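Local coordinates for chloride intracellular channel exc-4 (Caenorhabditis elegans, PDB 2YV9), which may insert into membranes to form chloride ion channels and is required to regulate lumen size as the excretory canal grows, at residues L112-P117 against Y182-S187; R135-F140 against E151-Q156. All coordinates share one frame; numbering follows the deposited sequence.

Contact 1 of 2, residues L112-P117 against Y182-S187; sequences LFEKDP and YLLGNS
Leu184 reaches out from one loop and sets its two methyl groups against two acidic residues of another, CD2 against Glu114 and CD1 against Asp116. The loop 112-117 leads from helix 94-107 into helix 117-140, and the loop 182-187 links helix 155-178 to helix 190-210, so the contact ties two connections at the surface of the all-helical part of this glutathione-transferase-like fold. Toward Glu114 the leucine lies across the aliphatic root of the side chain: Leu184 CD2 comes to 3.7 Å from Glu114 CB. The glutamate chain is bent at chi2 (-65°), which carries its carboxylate away from the leucine and leaves only methylenes in the contact. Asp116 and Leu184 instead run past each other in opposite senses, bringing Asp116 OD2 to 3.7 Å from Leu184 CD1, with Leu184 CG scarcely farther. With its CG anti to the backbone N (chi1 -178°), Asp116 extends its carboxylate past the leucine, where OD2 forms a salt bridge with Arg178, a residue the Leu184 side chain also touches. Its other oxygen, OD1, makes weak hydrogen bonds to the backbone N of Ser118 and Ala119, in keeping with the place of Asp116 as N-cap of helix 117-140. Aspartate suits such a place because its short side chain can bring a carboxylate oxygen back to the first turn's N-H groups. Leucine suits its own by offering two branches, CD2 mainly to Glu114 and CD1 to the carboxylate of Asp116. Across the two loops the chemistry is therefore entirely van der Waals, and the carboxylate of Asp116 finds its ionic partner in Arg178 while a leucine methyl flanks it.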
ATOM      1  N   LEU A 112      14.932 -11.816  -8.571  1.00 26.21           N
ATOM      2  CA  LEU A 112      14.075 -10.648  -8.790  1.00 27.56           C
ATOM      3  C   LEU A 112      14.206  -9.579  -7.717  1.00 31.02           C
ATOM      4  O   LEU A 112      13.906  -8.410  -7.981  1.00 26.61           O
ATOM      5  CB  LEU A 112      12.634 -11.127  -8.903  1.00 26.48           C
ATOM      6  CG  LEU A 112      11.499 -10.142  -9.173  1.00 28.14           C
ATOM      7  CD1 LEU A 112      11.676  -9.361 -10.467  1.00 32.32           C
ATOM      8  CD2 LEU A 112      10.128 -10.898  -9.201  1.00 25.17           C
ATOM      9  N   PHE A 113      14.621  -9.960  -6.508  1.00 26.39           N
ATOM     10  CA  PHE A 113      14.708  -9.013  -5.409  1.00 23.52           C
ATOM     11  C   PHE A 113      16.103  -8.921  -4.897  1.00 30.31           C
ATOM     12  O   PHE A 113      16.746  -9.961  -4.615  1.00 30.19           O
ATOM     13  CB  PHE A 113      13.805  -9.384  -4.256  1.00 27.94           C
ATOM     14  CG  PHE A 113      12.362  -9.266  -4.585  1.00 23.10           C
ATOM     15  CD1 PHE A 113      11.703  -8.065  -4.429  1.00 26.50           C
ATOM     16  CD2 PHE A 113      11.675 -10.346  -5.096  1.00 22.74           C
ATOM     17  CE1 PHE A 113      10.374  -7.972  -4.729  1.00 25.30           C
ATOM     18  CE2 PHE A 113      10.351 -10.264  -5.430  1.00 29.25           C
ATOM     19  CZ  PHE A 113       9.695  -9.083  -5.248  1.00 28.95           C
ATOM     20  N   GLU A 114      16.538  -7.675  -4.775  1.00 26.64           N
ATOM     21  CA  GLU A 114      17.838  -7.318  -4.200  1.00 28.33           C
ATOM     22  C   GLU A 114      17.684  -6.071  -3.345  1.00 30.78           C
ATOM     23  O   GLU A 114      16.640  -5.421  -3.379  1.00 31.88           O
ATOM     24  CB  GLU A 114      18.840  -7.040  -5.304  1.00 29.34           C
ATOM     25  CG  GLU A 114      19.151  -8.175  -6.197  1.00 33.06           C
ATOM     26  CD  GLU A 114      19.837  -9.314  -5.510  1.00 46.45           C
ATOM     27  OE1 GLU A 114      20.357  -9.130  -4.378  1.00 36.03           O
ATOM     28  OE2 GLU A 114      19.834 -10.399  -6.111  1.00 44.64           O
ATOM     29  N   LYS A 115      18.675  -5.787  -2.509  1.00 32.66           N
ATOM     30  CA  LYS A 115      18.712  -4.549  -1.729  1.00 32.65           C
ATOM     31  C   LYS A 115      19.867  -3.671  -2.191  1.00 35.66           C
ATOM     32  O   LYS A 115      21.005  -4.115  -2.328  1.00 42.30           O
ATOM     33  CB  LYS A 115      18.800  -4.820  -0.231  1.00 44.32           C
ATOM     34  CG  LYS A 115      17.464  -5.111   0.422  1.00 49.84           C
ATOM     35  CD  LYS A 115      16.595  -3.848   0.527  1.00 58.33           C
ATOM     36  CE  LYS A 115      15.210  -4.161   1.089  1.00 67.84           C
ATOM     37  NZ  LYS A 115      14.137  -3.331   0.463  1.00 69.80           N
ATOM     38  N   ASP A 116      19.555  -2.420  -2.508  1.00 30.38           N
ATOM     39  CA  ASP A 116      20.564  -1.525  -3.035  1.00 27.91           C
ATOM     40  C   ASP A 116      20.146  -0.124  -2.642  1.00 30.47           C
ATOM     41  O   ASP A 116      19.166   0.414  -3.197  1.00 32.43           O
ATOM     42  CB  ASP A 116      20.672  -1.647  -4.521  1.00 27.54           C
ATOM     43  CG  ASP A 116      21.752  -0.760  -5.099  1.00 35.68           C
ATOM     44  OD1 ASP A 116      22.255   0.128  -4.373  1.00 50.00           O
ATOM     45  OD2 ASP A 116      22.065  -0.934  -6.281  1.00 54.96           O
ATOM     46  N   PRO A 117      20.840   0.464  -1.667  1.00 36.84           N
ATOM     47  CA  PRO A 117      20.427   1.790  -1.193  1.00 38.97           C
ATOM     48  C   PRO A 117      20.824   2.911  -2.181  1.00 28.99           C
ATOM     49  O   PRO A 117      20.174   3.950  -2.201  1.00 44.08           O
ATOM     50  CB  PRO A 117      21.152   1.921   0.147  1.00 44.55           C
ATOM     51  CG  PRO A 117      22.406   1.118  -0.049  1.00 53.78           C
ATOM     52  CD  PRO A 117      22.014  -0.046  -0.933  1.00 47.83           C
ATOM     53  N   TYR A 182      20.034  -4.132 -17.008  1.00 23.27           N
ATOM     54  CA  TYR A 182      19.094  -3.615 -16.005  1.00 26.33           C
ATOM     55  C   TYR A 182      19.871  -2.780 -14.982  1.00 29.38           C
ATOM     56  O   TYR A 182      21.085  -2.627 -15.114  1.00 34.07           O
ATOM     57  CB  TYR A 182      18.228  -4.772 -15.415  1.00 25.74           C
ATOM     58  CG  TYR A 182      17.305  -5.395 -16.484  1.00 28.01           C
ATOM     59  CD1 TYR A 182      16.056  -4.812 -16.779  1.00 25.37           C
ATOM     60  CD2 TYR A 182      17.678  -6.513 -17.202  1.00 29.01           C
ATOM     61  CE1 TYR A 182      15.227  -5.328 -17.762  1.00 24.53           C
ATOM     62  CE2 TYR A 182      16.852  -7.047 -18.197  1.00 22.14           C
ATOM     63  CZ  TYR A 182      15.612  -6.438 -18.476  1.00 29.49           C
ATOM     64  OH  TYR A 182      14.771  -6.945 -19.438  1.00 32.15           O
ATOM     65  N   LEU A 183      19.201  -2.194 -13.986  1.00 22.83           N
ATOM     66  CA  LEU A 183      19.811  -1.231 -13.117  1.00 22.69           C
ATOM     67  C   LEU A 183      20.901  -1.861 -12.272  1.00 29.00           C
ATOM     68  O   LEU A 183      21.916  -1.218 -12.015  1.00 31.05           O
ATOM     69  CB  LEU A 183      18.754  -0.556 -12.217  1.00 25.56           C
ATOM     70  CG  LEU A 183      19.142   0.684 -11.432  1.00 29.58           C
ATOM     71  CD1 LEU A 183      19.569   1.822 -12.330  1.00 28.40           C
ATOM     72  CD2 LEU A 183      17.974   1.127 -10.556  1.00 30.00           C
ATOM     73  N   LEU A 184      20.691  -3.099 -11.849  1.00 26.20           N
ATOM     74  CA  LEU A 184      21.662  -3.787 -10.955  1.00 35.11           C
ATOM     75  C   LEU A 184      22.490  -4.884 -11.575  1.00 35.11           C
ATOM     76  O   LEU A 184      23.423  -5.400 -10.930  1.00 37.79           O
ATOM     77  CB  LEU A 184      20.907  -4.402  -9.800  1.00 33.42           C
ATOM     78  CG  LEU A 184      20.629  -3.503  -8.607  1.00 30.40           C
ATOM     79  CD1 LEU A 184      19.889  -2.213  -8.976  1.00 34.47           C
ATOM     80  CD2 LEU A 184      19.904  -4.359  -7.541  1.00 31.21           C
ATOM     81  N   GLY A 185      22.154  -5.294 -12.784  1.00 24.08           N
ATOM     82  CA  GLY A 185      22.810  -6.410 -13.415  1.00 26.09           C
ATOM     83  C   GLY A 185      22.063  -6.863 -14.638  1.00 27.67           C
ATOM     84  O   GLY A 185      21.343  -6.045 -15.274  1.00 28.26           O
ATOM     85  N   ASN A 186      22.246  -8.138 -14.983  1.00 30.65           N
ATOM     86  CA  ASN A 186      21.692  -8.698 -16.208  1.00 27.58           C
ATOM     87  C   ASN A 186      20.214  -9.087 -16.113  1.00 30.13           C
ATOM     88  O   ASN A 186      19.603  -9.408 -17.141  1.00 33.29           O
ATOM     89  CB  ASN A 186      22.496  -9.929 -16.592  1.00 36.57           C
ATOM     90  CG  ASN A 186      22.248 -10.365 -18.014  1.00 52.52           C
ATOM     91  OD1 ASN A 186      21.844 -11.508 -18.272  1.00 62.05           O
ATOM     92  ND2 ASN A 186      22.483  -9.454 -18.952  1.00 41.50           N
ATOM     93  N   SER A 187      19.656  -9.075 -14.903  1.00 30.16           N
ATOM     94  CA  SER A 187      18.324  -9.579 -14.624  1.00 26.76           C
ATOM     95  C   SER A 187      17.448  -8.434 -14.111  1.00 24.19           C
ATOM     96  O   SER A 187      17.920  -7.546 -13.368  1.00 26.85           O
ATOM     97  CB  SER A 187      18.344 -10.645 -13.543  1.00 33.50           C
ATOM     98  OG  SER A 187      18.707 -11.886 -14.086  1.00 33.01           O
TER

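Contact 2 of 2, residues R135-F140 against E151-Q156; sequences RAKVEF and EDLPAQ
The ring of Phe140 packs obliquely against Leu153 and Pro154, closing a helix-loop-helix hairpin: helix 117-140 ends here, and after a connecting loop the chain enters helix 155-178 of the all-helical part of the glutathione-transferase-like fold. Leucine and proline divide the ring between them. Leu153 CD2 lies 3.7 Å from Phe140 CD2, with Phe140 CE2 scarcely farther, while Pro154 CD comes equally close, 3.7 Å, to Phe140 CZ, with Pro154 CG 3.9 Å from Phe140 CE1. The ring and the proline approach from opposite directions, whereas the leucine slides past the phenylalanine. Having CG anti to the backbone N (chi1 -174°) throws the ring out from the helix toward the incoming chain. Lys144, in the connection, makes a cation-pi contact with this ring. With an alanine here in place of Phe140, Leu153 and Pro154 would probably face a gap and Lys144 would lose its cation-pi partner. Proline, having no backbone N-H to donate, is tolerated just before helix 155-178, and its ring adds a compact apolar surface.

Around this apolar centre, Ile157 touches the phenylalanine from the first turn of helix 155-178, and Lys137 lays its methylenes nearby, CG 4.4 Å from Leu153 CD2. A long, extended side chain suits this place, because it can pass the leucine and still deliver its ammonium to a salt bridge with Asp141 and a hydrogen bond to the backbone O of Ser148, fastening the helix end to the connection. On another face of helix 117-140, Glu139 also forms a salt bridge with Lys72 of the second subunit. Within its own helix it holds Arg135: Arg135 NE donates to the anti lone pair of Glu139 OE2 at 2.7 Å, with an N-H...acceptor angle of 161°.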
ATOM      1  N   ARG A 135       4.044  20.039 -10.335  1.00 21.39           N
ATOM      2  CA  ARG A 135       3.154  20.925  -9.599  1.00 22.19           C
ATOM      3  C   ARG A 135       3.544  22.411  -9.830  1.00 24.91           C
ATOM      4  O   ARG A 135       2.667  23.271 -10.065  1.00 23.22           O
ATOM      5  CB  ARG A 135       3.185  20.591  -8.117  1.00 24.15           C
ATOM      6  CG  ARG A 135       2.439  21.586  -7.216  1.00 27.06           C
ATOM      7  CD  ARG A 135       0.929  21.483  -7.480  1.00 30.65           C
ATOM      8  NE  ARG A 135       0.093  22.244  -6.545  1.00 29.15           N
ATOM      9  CZ  ARG A 135      -0.132  21.890  -5.283  1.00 30.05           C
ATOM     10  NH1 ARG A 135       0.462  20.847  -4.750  1.00 32.57           N
ATOM     11  NH2 ARG A 135      -0.923  22.638  -4.514  1.00 34.50           N
ATOM     12  N   ALA A 136       4.843  22.739  -9.789  1.00 20.58           N
ATOM     13  CA  ALA A 136       5.256  24.153  -9.937  1.00 21.36           C
ATOM     14  C   ALA A 136       4.886  24.681 -11.324  1.00 22.32           C
ATOM     15  O   ALA A 136       4.381  25.806 -11.448  1.00 23.26           O
ATOM     16  CB  ALA A 136       6.748  24.273  -9.731  1.00 25.54           C
ATOM     17  N   LYS A 137       5.108  23.896 -12.372  1.00 23.94           N
ATOM     18  CA  LYS A 137       4.863  24.415 -13.706  1.00 22.28           C
ATOM     19  C   LYS A 137       3.360  24.533 -13.982  1.00 23.33           C
ATOM     20  O   LYS A 137       2.871  25.536 -14.587  1.00 26.34           O
ATOM     21  CB  LYS A 137       5.520  23.595 -14.812  1.00 26.95           C
ATOM     22  CG  LYS A 137       5.637  24.438 -16.078  1.00 25.48           C
ATOM     23  CD  LYS A 137       5.961  23.589 -17.270  1.00 27.70           C
ATOM     24  CE  LYS A 137       6.208  24.457 -18.466  1.00 29.63           C
ATOM     25  NZ  LYS A 137       4.952  24.809 -19.109  1.00 28.37           N
ATOM     26  N   VAL A 138       2.637  23.527 -13.505  1.00 22.19           N
ATOM     27  CA  VAL A 138       1.140  23.552 -13.674  1.00 25.83           C
ATOM     28  C   VAL A 138       0.541  24.783 -13.025  1.00 27.41           C
ATOM     29  O   VAL A 138      -0.359  25.448 -13.575  1.00 29.01           O
ATOM     30  CB  VAL A 138       0.466  22.259 -13.129  1.00 27.21           C
ATOM     31  CG1 VAL A 138      -1.043  22.450 -12.879  1.00 33.71           C
ATOM     32  CG2 VAL A 138       0.728  21.114 -14.115  1.00 33.31           C
ATOM     33  N   GLU A 139       1.014  25.104 -11.835  1.00 25.96           N
ATOM     34  CA  GLU A 139       0.498  26.293 -11.128  1.00 25.34           C
ATOM     35  C   GLU A 139       0.984  27.590 -11.814  1.00 32.18           C
ATOM     36  O   GLU A 139       0.269  28.615 -11.876  1.00 27.31           O
ATOM     37  CB  GLU A 139       0.917  26.281  -9.662  1.00 26.69           C
ATOM     38  CG  GLU A 139       0.428  25.070  -8.883  1.00 31.94           C
ATOM     39  CD  GLU A 139      -1.049  25.109  -8.439  1.00 36.30           C
ATOM     40  OE1 GLU A 139      -1.794  26.070  -8.761  1.00 34.07           O
ATOM     41  OE2 GLU A 139      -1.445  24.161  -7.711  1.00 31.85           O
ATOM     42  N   PHE A 140       2.194  27.563 -12.341  1.00 26.30           N
ATOM     43  CA  PHE A 140       2.724  28.746 -13.017  1.00 28.76           C
ATOM     44  C   PHE A 140       1.924  29.049 -14.275  1.00 30.37           C
ATOM     45  O   PHE A 140       1.707  30.231 -14.649  1.00 31.37           O
ATOM     46  CB  PHE A 140       4.190  28.510 -13.402  1.00 30.15           C
ATOM     47  CG  PHE A 140       4.844  29.704 -13.967  1.00 24.96           C
ATOM     48  CD1 PHE A 140       5.070  30.822 -13.164  1.00 31.12           C
ATOM     49  CD2 PHE A 140       5.203  29.758 -15.299  1.00 27.64           C
ATOM     50  CE1 PHE A 140       5.671  31.950 -13.693  1.00 34.48           C
ATOM     51  CE2 PHE A 140       5.807  30.876 -15.820  1.00 30.04           C
ATOM     52  CZ  PHE A 140       6.032  31.974 -15.023  1.00 30.32           C
ATOM     53  N   GLU A 151      12.426  26.867 -21.091  1.00 29.02           N
ATOM     54  CA  GLU A 151      13.565  27.787 -21.188  1.00 35.46           C
ATOM     55  C   GLU A 151      13.222  29.196 -20.702  1.00 36.40           C
ATOM     56  O   GLU A 151      14.111  29.932 -20.286  1.00 38.13           O
ATOM     57  CB  GLU A 151      14.099  27.837 -22.633  1.00 44.66           C
ATOM     58  CG  GLU A 151      13.148  28.430 -23.641  1.00 52.23           C
ATOM     59  CD  GLU A 151      13.642  28.266 -25.059  1.00 72.86           C
ATOM     60  OE1 GLU A 151      14.706  28.842 -25.397  1.00 85.24           O
ATOM     61  OE2 GLU A 151      12.960  27.560 -25.837  1.00 86.37           O
ATOM     62  N   ASP A 152      11.938  29.552 -20.719  1.00 31.66           N
ATOM     63  CA  ASP A 152      11.482  30.867 -20.215  1.00 36.23           C
ATOM     64  C   ASP A 152      11.083  30.907 -18.743  1.00 40.14           C
ATOM     65  O   ASP A 152      10.564  31.925 -18.278  1.00 38.53           O
ATOM     66  CB  ASP A 152      10.300  31.380 -21.042  1.00 31.20           C
ATOM     67  CG  ASP A 152      10.622  31.479 -22.510  1.00 34.24           C
ATOM     68  OD1 ASP A 152      11.799  31.750 -22.815  1.00 36.48           O
ATOM     69  OD2 ASP A 152       9.701  31.290 -23.345  1.00 34.45           O
ATOM     70  N   LEU A 153      11.308  29.837 -17.992  1.00 33.55           N
ATOM     71  CA  LEU A 153      10.786  29.780 -16.637  1.00 30.75           C
ATOM     72  C   LEU A 153      11.658  30.554 -15.683  1.00 30.47           C
ATOM     73  O   LEU A 153      12.878  30.519 -15.824  1.00 32.64           O
ATOM     74  CB  LEU A 153      10.715  28.333 -16.138  1.00 25.34           C
ATOM     75  CG  LEU A 153       9.652  27.477 -16.811  1.00 28.41           C
ATOM     76  CD1 LEU A 153       9.826  26.031 -16.414  1.00 26.62           C
ATOM     77  CD2 LEU A 153       8.233  28.017 -16.424  1.00 27.50           C
ATOM     78  N   PRO A 154      11.041  31.217 -14.682  1.00 41.19           N
ATOM     79  CA  PRO A 154      11.829  31.931 -13.676  1.00 35.06           C
ATOM     80  C   PRO A 154      12.558  30.945 -12.763  1.00 34.58           C
ATOM     81  O   PRO A 154      12.140  29.788 -12.645  1.00 31.71           O
ATOM     82  CB  PRO A 154      10.764  32.712 -12.896  1.00 42.80           C
ATOM     83  CG  PRO A 154       9.547  31.853 -13.001  1.00 33.76           C
ATOM     84  CD  PRO A 154       9.593  31.284 -14.389  1.00 33.43           C
ATOM     85  N   ALA A 155      13.627  31.380 -12.089  1.00 30.86           N
ATOM     86  CA  ALA A 155      14.482  30.431 -11.389  1.00 37.26           C
ATOM     87  C   ALA A 155      13.791  29.515 -10.377  1.00 27.55           C
ATOM     88  O   ALA A 155      14.167  28.351 -10.246  1.00 32.85           O
ATOM     89  CB  ALA A 155      15.644  31.156 -10.720  1.00 38.18           C
ATOM     90  N   GLN A 156      12.782  30.020  -9.651  1.00 28.25           N
ATOM     91  CA  GLN A 156      12.161  29.220  -8.588  1.00 30.20           C
ATOM     92  C   GLN A 156      11.250  28.091  -9.111  1.00 24.71           C
ATOM     93  O   GLN A 156      10.944  27.161  -8.344  1.00 31.94           O
ATOM     94  CB  GLN A 156      11.386  30.088  -7.589  1.00 39.90           C
ATOM     95  CG  GLN A 156       9.981  30.530  -8.045  1.00 37.11           C
ATOM     96  CD  GLN A 156       9.989  31.586  -9.130  1.00 29.35           C
ATOM     97  OE1 GLN A 156      11.036  31.978  -9.626  1.00 40.27           O
ATOM     98  NE2 GLN A 156       8.796  32.058  -9.522  1.00 40.25           N
TER

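How the contacts relate
Both contacts concern the ends of helices 117-140 and 155-178. Contact 1 lies where the first begins and the second has just ended; contact 2 lies where the first ends and the second begins, so they mark opposite ends of the same antiparallel pair, with centres about 35 Å apart. Contact 1 is a surface meeting of two loops far apart in sequence, in which one leucine lies against acidic side chains. Contact 2, partly buried, joins neighbours across a short connection through an aromatic ring, a leucine and a proline. Charges border both, but only contact 2 has residues that also reach the second subunit.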